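Local structure of MIP07328p (Drosophila melanogaster, 6FKK) at residues Y47-L51 with N52-E56; G101-Y105 with K106-R110; K75-H78 with E79-H83; S510-K513 with F514-T518. The protein probably acts as a chemorepellent axon guidance cue that binds semaphorin receptors in cell-cell signalling, this chain comprising its extracellular sema and plexin-repeat (PSI) domains. All coordinates share one frame; numbering follows the deposited sequence.

Contact 1 (Y47-L51 with N52-E56); sequences YNVSL and NGLKE. With NAG (2-acetamido-2-deoxy-beta-D-glucopyranose), chain C.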
loop_
_atom_site.group_PDB
_atom_site.type_symbol
_atom_site.label_atom_id
_atom_site.label_comp_id
_atom_site.label_asym_id
_atom_site.label_seq_id
_atom_site.Cartn_x
_atom_site.Cartn_y
_atom_site.Cartn_z
ATOM N N TYR A 47 14.539 14.095 -4.712
ATOM C CA TYR A 47 14.060 15.463 -4.561
ATOM C C TYR A 47 13.376 15.657 -3.213
ATOM O O TYR A 47 12.593 14.808 -2.774
ATOM C CB TYR A 47 13.076 15.829 -5.679
ATOM C CG TYR A 47 13.618 15.668 -7.083
ATOM C CD1 TYR A 47 13.498 14.462 -7.762
ATOM C CD2 TYR A 47 14.236 16.727 -7.737
ATOM C CE1 TYR A 47 13.986 14.312 -9.047
ATOM C CE2 TYR A 47 14.726 16.586 -9.023
ATOM C CZ TYR A 47 14.597 15.375 -9.673
ATOM O OH TYR A 47 15.083 15.227 -10.951
ATOM N N ASN A 48 13.676 16.785 -2.566
ATOM C CA ASN A 48 12.957 17.246 -1.381
ATOM C C ASN A 48 11.994 18.334 -1.850
ATOM O O ASN A 48 12.424 19.421 -2.255
ATOM C CB ASN A 48 13.928 17.764 -0.316
ATOM C CG ASN A 48 13.261 17.994 1.041
ATOM O OD1 ASN A 48 12.066 17.753 1.203
ATOM N ND2 ASN A 48 14.038 18.457 2.024
ATOM N N VAL A 49 10.696 18.039 -1.819
ATOM C CA VAL A 49 9.680 18.880 -2.442
ATOM C C VAL A 49 8.709 19.363 -1.375
ATOM O O VAL A 49 8.150 18.553 -0.626
ATOM C CB VAL A 49 8.928 18.126 -3.553
ATOM C CG1 VAL A 49 7.891 19.028 -4.200
ATOM C CG2 VAL A 49 9.908 17.589 -4.585
ATOM N N SER A 50 8.506 20.676 -1.314
ATOM C CA SER A 50 7.514 21.239 -0.409
ATOM C C SER A 50 6.111 21.021 -0.966
ATOM O O SER A 50 5.897 21.065 -2.180
ATOM C CB SER A 50 7.778 22.729 -0.200
ATOM O OG SER A 50 6.750 23.323 0.572
ATOM N N LEU A 51 5.152 20.782 -0.073
ATOM C CA LEU A 51 3.807 20.400 -0.485
ATOM C C LEU A 51 2.868 21.579 -0.704
ATOM O O LEU A 51 1.788 21.386 -1.275
ATOM C CB LEU A 51 3.183 19.452 0.545
ATOM C CG LEU A 51 3.672 18.003 0.494
ATOM C CD1 LEU A 51 2.867 17.125 1.440
ATOM C CD2 LEU A 51 3.597 17.473 -0.927
ATOM N N ASN A 52 3.238 22.786 -0.275
ATOM C CA ASN A 52 2.323 23.915 -0.418
ATOM C C ASN A 52 2.199 24.350 -1.875
ATOM O O ASN A 52 1.104 24.696 -2.332
ATOM C CB ASN A 52 2.777 25.078 0.465
ATOM C CG ASN A 52 4.154 25.591 0.096
ATOM O OD1 ASN A 52 4.928 24.906 -0.573
ATOM N ND2 ASN A 52 4.469 26.803 0.537
ATOM N N GLY A 53 3.302 24.329 -2.620
ATOM C CA GLY A 53 3.268 24.728 -4.013
ATOM C C GLY A 53 3.962 23.750 -4.939
ATOM O O GLY A 53 4.218 24.068 -6.106
ATOM N N LEU A 54 4.258 22.553 -4.429
ATOM C CA LEU A 54 5.006 21.533 -5.169
ATOM C C LEU A 54 6.306 22.106 -5.725
ATOM O O LEU A 54 6.711 21.813 -6.852
ATOM C CB LEU A 54 4.158 20.915 -6.283
ATOM C CG LEU A 54 3.054 19.953 -5.841
ATOM C CD1 LEU A 54 2.447 19.245 -7.042
ATOM C CD2 LEU A 54 3.586 18.944 -4.835
ATOM N N LYS A 55 6.964 22.936 -4.924
ATOM C CA LYS A 55 8.212 23.572 -5.312
ATOM C C LYS A 55 9.386 22.854 -4.662
ATOM O O LYS A 55 9.309 22.428 -3.506
ATOM C CB LYS A 55 8.216 25.054 -4.929
ATOM C CG LYS A 55 7.266 25.897 -5.764
ATOM C CD LYS A 55 7.493 25.652 -7.251
ATOM C CE LYS A 55 6.436 26.336 -8.102
ATOM N NZ LYS A 55 6.486 27.817 -7.972
ATOM N N GLU A 56 10.470 22.724 -5.420
ATOM C CA GLU A 56 11.632 21.968 -4.978
ATOM C C GLU A 56 12.426 22.761 -3.947
ATOM O O GLU A 56 12.677 23.957 -4.125
ATOM C CB GLU A 56 12.508 21.626 -6.180
ATOM C CG GLU A 56 13.803 20.928 -5.842
ATOM C CD GLU A 56 14.638 20.668 -7.073
ATOM O OE1 GLU A 56 14.097 20.784 -8.194
ATOM O OE2 GLU A 56 15.835 20.355 -6.926
HETATM C C1 NAG C . 13.506 18.697 3.344
HETATM C C2 NAG C . 14.422 18.220 4.463
HETATM C C3 NAG C . 13.764 18.467 5.815
HETATM C C4 NAG C . 13.486 19.958 5.974
HETATM C C5 NAG C . 12.741 20.563 4.778
HETATM C C6 NAG C . 12.824 22.075 4.777
HETATM C C7 NAG C . 14.414 15.667 4.470
HETATM C C8 NAG C . 12.940 15.634 4.773
HETATM N N2 NAG C . 14.999 16.877 4.335
HETATM O O3 NAG C . 14.659 18.028 6.836
HETATM O O4 NAG C . 12.704 20.168 7.144
HETATM O O5 NAG C . 13.266 20.130 3.504
HETATM O O6 NAG C . 14.074 22.530 5.284
HETATM O O7 NAG C . 15.069 14.624 4.364
#
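S50 meets K55 and N52 at the end of a beta hairpin joining the third and fourth strands, 45-50 and 56-61, of one four-stranded blade of the sema beta-propeller. Across the hairpin, S50 N donates to K55 O at 2.9 Å. The side chain bonds the other way round the turn: with OG anti to the backbone N (chi1 174°), the hydroxyl of S50 gives its proton to N52 OD1 at 2.7 Å, coming from above the amide plane. A weak bond from G53 N reaches the same oxygen. Replacing S50 with an alanine would take the hydroxyl from N52 OD1 and would probably leave that amide freer to turn, held by the weak G53 bond.

Below the turn the grip is apolar. L54 CD2 lies 4.2 Å from L51 CD2 and also approaches V49 CG1, while the same leucine rests on A18 of the neighbouring blade. One step along, V49 and E56 form an antiparallel, non-hydrogen-bonded pair. The extended E56 brings its carboxylate to the edge of the Y47 ring, nearly perpendicular to it, and a salt bridge to R59 holds OE1. N48 carries the glycan, its ND2 bonded covalently to C1 of the sugar at 1.4 Å.

Contact 2 (G101-Y105 with K106-R110); sequences GTNSY and KPRCR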
loop_
_atom_site.group_PDB
_atom_site.type_symbol
_atom_site.label_atom_id
_atom_site.label_comp_id
_atom_site.label_asym_id
_atom_site.label_seq_id
_atom_site.Cartn_x
_atom_site.Cartn_y
_atom_site.Cartn_z
ATOM N N GLY A 101 20.171 2.879 -4.263
ATOM C CA GLY A 101 19.664 3.034 -5.611
ATOM C C GLY A 101 20.038 1.846 -6.475
ATOM O O GLY A 101 20.921 1.054 -6.138
ATOM N N THR A 102 19.346 1.742 -7.614
ATOM C CA THR A 102 19.576 0.622 -8.523
ATOM C C THR A 102 20.990 0.652 -9.090
ATOM O O THR A 102 21.647 -0.392 -9.191
ATOM C CB THR A 102 18.548 0.638 -9.654
ATOM O OG1 THR A 102 18.810 1.744 -10.528
ATOM C CG2 THR A 102 17.141 0.768 -9.091
ATOM N N ASN A 103 21.472 1.838 -9.470
ATOM C CA ASN A 103 22.838 2.027 -9.961
ATOM C C ASN A 103 23.133 1.110 -11.150
ATOM O O ASN A 103 24.091 0.335 -11.148
ATOM C CB ASN A 103 23.855 1.823 -8.834
ATOM C CG ASN A 103 25.281 2.117 -9.266
ATOM O OD1 ASN A 103 25.517 2.946 -10.144
ATOM N ND2 ASN A 103 26.237 1.424 -8.658
ATOM N N SER A 104 22.282 1.201 -12.171
ATOM C CA SER A 104 22.465 0.469 -13.424
ATOM C C SER A 104 22.633 -1.027 -13.169
ATOM O O SER A 104 23.609 -1.651 -13.595
ATOM C CB SER A 104 23.650 1.032 -14.209
ATOM O OG SER A 104 23.514 2.428 -14.403
ATOM N N TYR A 105 21.665 -1.601 -12.452
ATOM C CA TYR A 105 21.673 -3.017 -12.089
ATOM C C TYR A 105 22.929 -3.394 -11.306
ATOM O O TYR A 105 23.446 -4.507 -11.430
ATOM C CB TYR A 105 21.510 -3.910 -13.324
ATOM C CG TYR A 105 20.120 -3.860 -13.923
ATOM C CD1 TYR A 105 19.682 -2.743 -14.622
ATOM C CD2 TYR A 105 19.246 -4.932 -13.790
ATOM C CE1 TYR A 105 18.412 -2.692 -15.169
ATOM C CE2 TYR A 105 17.974 -4.893 -14.336
ATOM C CZ TYR A 105 17.563 -3.769 -15.024
ATOM O OH TYR A 105 16.299 -3.723 -15.569
ATOM N N LYS A 106 23.428 -2.461 -10.500
ATOM C CA LYS A 106 24.533 -2.707 -9.572
ATOM C C LYS A 106 24.193 -2.005 -8.265
ATOM O O LYS A 106 24.826 -1.013 -7.888
ATOM C CB LYS A 106 25.858 -2.212 -10.155
ATOM C CG LYS A 106 27.098 -2.613 -9.367
ATOM C CD LYS A 106 28.353 -2.011 -9.986
ATOM C CE LYS A 106 29.612 -2.463 -9.260
ATOM N NZ LYS A 106 29.644 -2.011 -7.842
ATOM N N PRO A 107 23.181 -2.498 -7.547
ATOM C CA PRO A 107 22.621 -1.725 -6.431
ATOM C C PRO A 107 23.626 -1.509 -5.308
ATOM O O PRO A 107 24.380 -2.411 -4.937
ATOM C CB PRO A 107 21.434 -2.579 -5.969
ATOM C CG PRO A 107 21.753 -3.958 -6.430
ATOM C CD PRO A 107 22.502 -3.794 -7.718
ATOM N N ARG A 108 23.630 -0.289 -4.774
ATOM C CA ARG A 108 24.516 0.106 -3.689
ATOM C C ARG A 108 23.715 0.891 -2.659
ATOM O O ARG A 108 22.641 1.421 -2.953
ATOM C CB ARG A 108 25.693 0.954 -4.197
ATOM C CG ARG A 108 26.434 0.366 -5.390
ATOM C CD ARG A 108 27.406 -0.722 -4.969
ATOM N NE ARG A 108 28.534 -0.177 -4.219
ATOM C CZ ARG A 108 29.605 -0.880 -3.869
ATOM N NH1 ARG A 108 29.699 -2.160 -4.204
ATOM N NH2 ARG A 108 30.586 -0.304 -3.186
ATOM N N CYS A 109 24.251 0.960 -1.441
ATOM C CA CYS A 109 23.681 1.773 -0.375
ATOM C C CYS A 109 24.735 2.731 0.162
ATOM O O CYS A 109 25.936 2.445 0.125
ATOM C CB CYS A 109 23.138 0.913 0.774
ATOM S SG CYS A 109 21.609 0.010 0.418
ATOM N N ARG A 110 24.275 3.872 0.670
ATOM C CA ARG A 110 25.163 4.891 1.209
ATOM C C ARG A 110 24.575 5.471 2.485
ATOM O O ARG A 110 23.357 5.477 2.683
ATOM C CB ARG A 110 25.409 6.031 0.212
ATOM C CG ARG A 110 26.472 5.757 -0.837
ATOM C CD ARG A 110 26.737 7.016 -1.650
ATOM N NE ARG A 110 27.569 6.767 -2.822
ATOM C CZ ARG A 110 27.792 7.664 -3.778
ATOM N NH1 ARG A 110 27.238 8.867 -3.699
ATOM N NH2 ARG A 110 28.562 7.359 -4.813
#
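N103 clasps K106 across the loop of a beta hairpin, its ND2 giving a hydrogen bond to K106 O at 2.9 Å. This hairpin links the two middle strands, 97-101 and 108-112, of a four-stranded propeller blade. With CG anti to the backbone N (chi1 -175°), the amide of N103 swings across the loop, although K106 O sits somewhat out of its plane. The same ND2 also reaches D68 of helix 66-74, and OD1 bonds to S64, so both ends of the amide are engaged. A leucine in place of N103 would probably leave K106 O without its side-chain donor and take from S64 and D68 one of their hydrogen-bonding partners.

Where the strands begin, G101 and R108 form a hydrogen-bonded antiparallel pair: G101 N to R108 O is 3.2 Å and fairly straight, the return bond weaker. Between this pair and the apex, K106 N offers weak bonds to both T102 O and N103 O. The chain turns through three successive residues, N103, S104 and Y105, in left-handed helical conformation. Outside the bonds, P107 CB packs 3.7 Å from G101 O. R108 runs alongside N103, and its CG lies 3.4 Å from N103 ND2.

Contact 3 (K75-H78 with E79-H83); sequences KGKH and EWDCH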
loop_
_atom_site.group_PDB
_atom_site.type_symbol
_atom_site.label_atom_id
_atom_site.label_comp_id
_atom_site.label_asym_id
_atom_site.label_seq_id
_atom_site.Cartn_x
_atom_site.Cartn_y
_atom_site.Cartn_z
ATOM N N LYS A 75 25.511 -5.920 -20.062
ATOM C CA LYS A 75 24.692 -6.980 -19.490
ATOM C C LYS A 75 23.420 -7.242 -20.292
ATOM O O LYS A 75 22.687 -8.184 -19.961
ATOM C CB LYS A 75 24.319 -6.636 -18.045
ATOM C CG LYS A 75 25.412 -6.891 -17.019
ATOM C CD LYS A 75 25.010 -6.332 -15.662
ATOM C CE LYS A 75 26.107 -6.518 -14.628
ATOM N NZ LYS A 75 25.725 -5.913 -13.322
ATOM N N GLY A 76 23.143 -6.435 -21.313
ATOM C CA GLY A 76 21.959 -6.597 -22.122
ATOM C C GLY A 76 20.754 -5.784 -21.706
ATOM O O GLY A 76 19.625 -6.234 -21.920
ATOM N N LYS A 77 20.951 -4.607 -21.114
ATOM C CA LYS A 77 19.860 -3.735 -20.705
ATOM C C LYS A 77 19.907 -2.444 -21.513
ATOM O O LYS A 77 20.963 -2.036 -22.005
ATOM C CB LYS A 77 19.925 -3.423 -19.206
ATOM C CG LYS A 77 19.630 -4.616 -18.315
ATOM C CD LYS A 77 18.216 -5.117 -18.539
ATOM C CE LYS A 77 17.898 -6.303 -17.646
ATOM N NZ LYS A 77 16.463 -6.692 -17.739
ATOM N N HIS A 78 18.748 -1.803 -21.645
ATOM C CA HIS A 78 18.644 -0.604 -22.459
ATOM C C HIS A 78 19.148 0.617 -21.693
ATOM O O HIS A 78 19.502 0.548 -20.514
ATOM C CB HIS A 78 17.203 -0.393 -22.922
ATOM C CG HIS A 78 16.735 -1.411 -23.912
ATOM N ND1 HIS A 78 16.387 -2.695 -23.551
ATOM C CD2 HIS A 78 16.567 -1.339 -25.254
ATOM C CE1 HIS A 78 16.020 -3.368 -24.626
ATOM N NE2 HIS A 78 16.120 -2.569 -25.673
ATOM N N GLU A 79 19.182 1.754 -22.393
ATOM C CA GLU A 79 19.726 2.976 -21.807
ATOM C C GLU A 79 18.906 3.413 -20.600
ATOM O O GLU A 79 19.458 3.790 -19.561
ATOM C CB GLU A 79 19.775 4.079 -22.866
ATOM C CG GLU A 79 20.481 5.372 -22.449
ATOM C CD GLU A 79 19.628 6.256 -21.557
ATOM O OE1 GLU A 79 20.200 6.962 -20.701
ATOM O OE2 GLU A 79 18.389 6.235 -21.706
ATOM N N TRP A 80 17.578 3.375 -20.723
ATOM C CA TRP A 80 16.724 3.860 -19.643
ATOM C C TRP A 80 16.859 2.994 -18.399
ATOM O O TRP A 80 16.605 3.464 -17.282
ATOM C CB TRP A 80 15.269 3.931 -20.104
ATOM C CG TRP A 80 14.733 2.624 -20.608
ATOM C CD1 TRP A 80 14.945 2.066 -21.839
ATOM C CD2 TRP A 80 13.887 1.713 -19.896
ATOM N NE1 TRP A 80 14.286 0.864 -21.934
ATOM C CE2 TRP A 80 13.628 0.624 -20.755
ATOM C CE3 TRP A 80 13.323 1.712 -18.618
ATOM C CZ2 TRP A 80 12.832 -0.455 -20.374
ATOM C CZ3 TRP A 80 12.531 0.638 -18.240
ATOM C CH2 TRP A 80 12.294 -0.429 -19.116
ATOM N N ASP A 81 17.268 1.738 -18.569
ATOM C CA ASP A 81 17.519 0.876 -17.422
ATOM C C ASP A 81 18.864 1.168 -16.770
ATOM O O ASP A 81 18.996 1.041 -15.547
ATOM C CB ASP A 81 17.449 -0.591 -17.844
ATOM C CG ASP A 81 16.033 -1.136 -17.834
ATOM O OD1 ASP A 81 15.213 -0.672 -17.012
ATOM O OD2 ASP A 81 15.747 -2.041 -18.646
ATOM N N CYS A 82 19.863 1.573 -17.558
ATOM C CA CYS A 82 21.217 1.800 -17.049
ATOM C C CYS A 82 21.326 3.214 -16.477
ATOM O O CYS A 82 22.020 4.092 -16.994
ATOM C CB CYS A 82 22.247 1.547 -18.140
ATOM S SG CYS A 82 22.277 -0.164 -18.729
ATOM N N HIS A 83 20.605 3.421 -15.375
ATOM C CA HIS A 83 20.677 4.641 -14.588
ATOM C C HIS A 83 20.637 4.256 -13.114
ATOM O O HIS A 83 20.606 3.074 -12.761
ATOM C CB HIS A 83 19.541 5.609 -14.943
ATOM C CG HIS A 83 19.818 6.450 -16.150
ATOM N ND1 HIS A 83 20.435 7.679 -16.075
ATOM C CD2 HIS A 83 19.560 6.238 -17.463
ATOM C CE1 HIS A 83 20.546 8.190 -17.287
ATOM N NE2 HIS A 83 20.023 7.335 -18.148
#
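W80 folds back beside H78 so that the nitrogen corner of the indole, NE1, lies 3.3 Å from H78 CB, with H78 CG of the imidazole a little farther off. The two rings lean obliquely, planes 31° apart and centroids 5.7 Å from each other. The fold-back follows from the first torsion of W80, which sets CG between the backbone N and the carbonyl carbon (chi1 57°). The neighbouring D81 sits on one face of the indole, its OD1 3.2 Å above the plane toward the rim.

Underneath, the carbonyl of H78 gathers the turn. C82 N donates to H78 O at 3.1 Å and in the carbonyl plane, and D81 N adds a weaker bond to the same oxygen. The segment belongs to the sema domain, in the loop between helix 66-74 and strand 86-91: G76 leaves the helix in a Schellman motif, E79 to D81 take helical angles, and C82 centres an inverse gamma turn. The disulfide from C82 to C72 ties this turn back onto the helix it has just left. Beside the sulphur, K77 CB packs 4.0 Å from C82 SG and equally near D81 CB. Farther out, K77 NZ stays 4.8 Å from D81 OD2, where the opposite charges may still attract weakly. At the far end E79, its chain bent at the second torsion (chi2 -78°), reaches H83: H83 NE2 donates to E79 OE1 at 2.6 Å, on the syn side but tilted out of the carboxylate plane, and H83 ND1 bonds to D44.

Contact 4 (S510-K513 with F514-T518); sequences SQHK and FGTKT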
loop_
_atom_site.group_PDB
_atom_site.type_symbol
_atom_site.label_atom_id
_atom_site.label_comp_id
_atom_site.label_asym_id
_atom_site.label_seq_id
_atom_site.Cartn_x
_atom_site.Cartn_y
_atom_site.Cartn_z
ATOM N N SER A 510 -12.414 25.484 8.358
ATOM C CA SER A 510 -13.119 26.733 8.618
ATOM C C SER A 510 -13.601 26.792 10.062
ATOM O O SER A 510 -13.998 25.779 10.645
ATOM C CB SER A 510 -14.301 26.887 7.664
ATOM O OG SER A 510 -13.879 26.819 6.315
ATOM N N GLN A 511 -13.570 27.989 10.638
ATOM C CA GLN A 511 -13.956 28.192 12.029
ATOM C C GLN A 511 -15.417 28.616 12.100
ATOM O O GLN A 511 -15.842 29.523 11.377
ATOM C CB GLN A 511 -13.063 29.247 12.686
ATOM C CG GLN A 511 -12.958 29.121 14.196
ATOM C CD GLN A 511 -12.157 27.906 14.623
ATOM O OE1 GLN A 511 -12.694 26.805 14.749
ATOM N NE2 GLN A 511 -10.864 28.101 14.850
ATOM N N HIS A 512 -16.181 27.959 12.965
ATOM C CA HIS A 512 -17.611 28.217 13.121
ATOM C C HIS A 512 -17.865 28.696 14.548
ATOM O O HIS A 512 -18.387 27.952 15.383
ATOM C CB HIS A 512 -18.426 26.964 12.795
ATOM C CG HIS A 512 -17.825 26.117 11.716
ATOM N ND1 HIS A 512 -18.057 26.340 10.377
ATOM C CD2 HIS A 512 -16.998 25.046 11.782
ATOM C CE1 HIS A 512 -17.401 25.443 9.664
ATOM N NE2 HIS A 512 -16.750 24.645 10.492
ATOM N N LYS A 513 -17.493 29.947 14.824
ATOM C CA LYS A 513 -17.644 30.476 16.175
ATOM C C LYS A 513 -19.108 30.615 16.567
ATOM O O LYS A 513 -19.439 30.538 17.755
ATOM C CB LYS A 513 -16.923 31.819 16.298
ATOM C CG LYS A 513 -17.099 32.738 15.101
ATOM C CD LYS A 513 -16.272 34.004 15.264
ATOM C CE LYS A 513 -16.271 34.843 13.997
ATOM N NZ LYS A 513 -17.646 35.216 13.571
ATOM N N PHE A 514 -19.995 30.809 15.595
ATOM C CA PHE A 514 -21.419 30.941 15.864
ATOM C C PHE A 514 -22.159 29.610 15.798
ATOM O O PHE A 514 -23.394 29.600 15.843
ATOM C CB PHE A 514 -22.047 31.938 14.890
ATOM C CG PHE A 514 -21.588 33.352 15.095
ATOM C CD1 PHE A 514 -21.141 33.777 16.334
ATOM C CD2 PHE A 514 -21.605 34.256 14.048
ATOM C CE1 PHE A 514 -20.720 35.077 16.523
ATOM C CE2 PHE A 514 -21.185 35.557 14.233
ATOM C CZ PHE A 514 -20.742 35.968 15.471
ATOM N N GLY A 515 -21.442 28.497 15.691
ATOM C CA GLY A 515 -22.056 27.188 15.702
ATOM C C GLY A 515 -22.502 26.725 14.326
ATOM O O GLY A 515 -22.501 27.469 13.342
ATOM N N THR A 516 -22.903 25.454 14.270
ATOM C CA THR A 516 -23.300 24.802 13.028
ATOM C C THR A 516 -24.790 24.476 12.990
ATOM O O THR A 516 -25.208 23.598 12.227
ATOM C CB THR A 516 -22.484 23.525 12.813
ATOM O OG1 THR A 516 -22.854 22.548 13.795
ATOM C CG2 THR A 516 -20.995 23.816 12.935
ATOM N N LYS A 517 -25.600 25.164 13.797
ATOM C CA LYS A 517 -27.031 24.875 13.828
ATOM C C LYS A 517 -27.715 25.260 12.524
ATOM O O LYS A 517 -28.730 24.656 12.156
ATOM C CB LYS A 517 -27.690 25.593 15.007
ATOM C CG LYS A 517 -27.322 25.020 16.366
ATOM C CD LYS A 517 -27.645 23.534 16.432
ATOM C CE LYS A 517 -27.233 22.924 17.765
ATOM N NZ LYS A 517 -28.000 23.494 18.910
ATOM N N THR A 518 -27.181 26.250 11.813
ATOM C CA THR A 518 -27.740 26.692 10.544
ATOM C C THR A 518 -27.150 25.953 9.347
ATOM O O THR A 518 -27.321 26.406 8.210
ATOM C CB THR A 518 -27.535 28.201 10.375
ATOM O OG1 THR A 518 -26.140 28.513 10.487
ATOM C CG2 THR A 518 -28.308 28.969 11.437
#
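H512 O accepts the backbone hydrogen of G515 at 3.1 Å from G515 N, closing a type I beta turn. The N-H points well at the oxygen (159°), but the donor stands above the carbonyl plane. K513 and F514 occupy the two corner positions, and their side chains run alongside each other on the surface of the PSI domain. With CG of K513 set between its backbone N and carbonyl carbon (chi1 41°) and the chain bent at its last torsion, the ammonium curls over the phenyl ring of F514. K513 NZ stands 4.0 Å from the ring centroid, over the face and shifted toward the CE2-CZ rim, a cation-pi contact.

Across the mouth of the turn, T516 CG2 rests 4.1 Å from H512 CB and meets the imidazole obliquely. That ring is held by Y519, whose OH bonds to H512 ND1 and whose own ring meets it steeply. T516 in turn touches L398 in the sema part of the chain. With a positive phi, G515 leaves the turn where a CB would press on the F514 carbonyl. Since K513 and F514 are both exposed, the cation-pi pair probably shields one ring face and steadies the lysine charge without burying it.

Along the chain the order is contact 1, contact 3, contact 2, contact 4. The first three lie in the sema domain: contact 1 closes the hairpin between the third and fourth strands of one propeller blade, contact 3 follows helix 66-74 leading to the next blade, and contact 2 is the central hairpin of that blade. Contacts 2 and 3, with centres 13 Å apart, touch; S104 N lies 2.6 Å from H83 O, a probable hydrogen bond joining loop and hairpin. Contact 1 stands about 11 Å from contact 3 at the nearest atoms. Contact 4, in the PSI domain, is centred 59 Å from contact 3, across the chain's centre, so the set spans both domains.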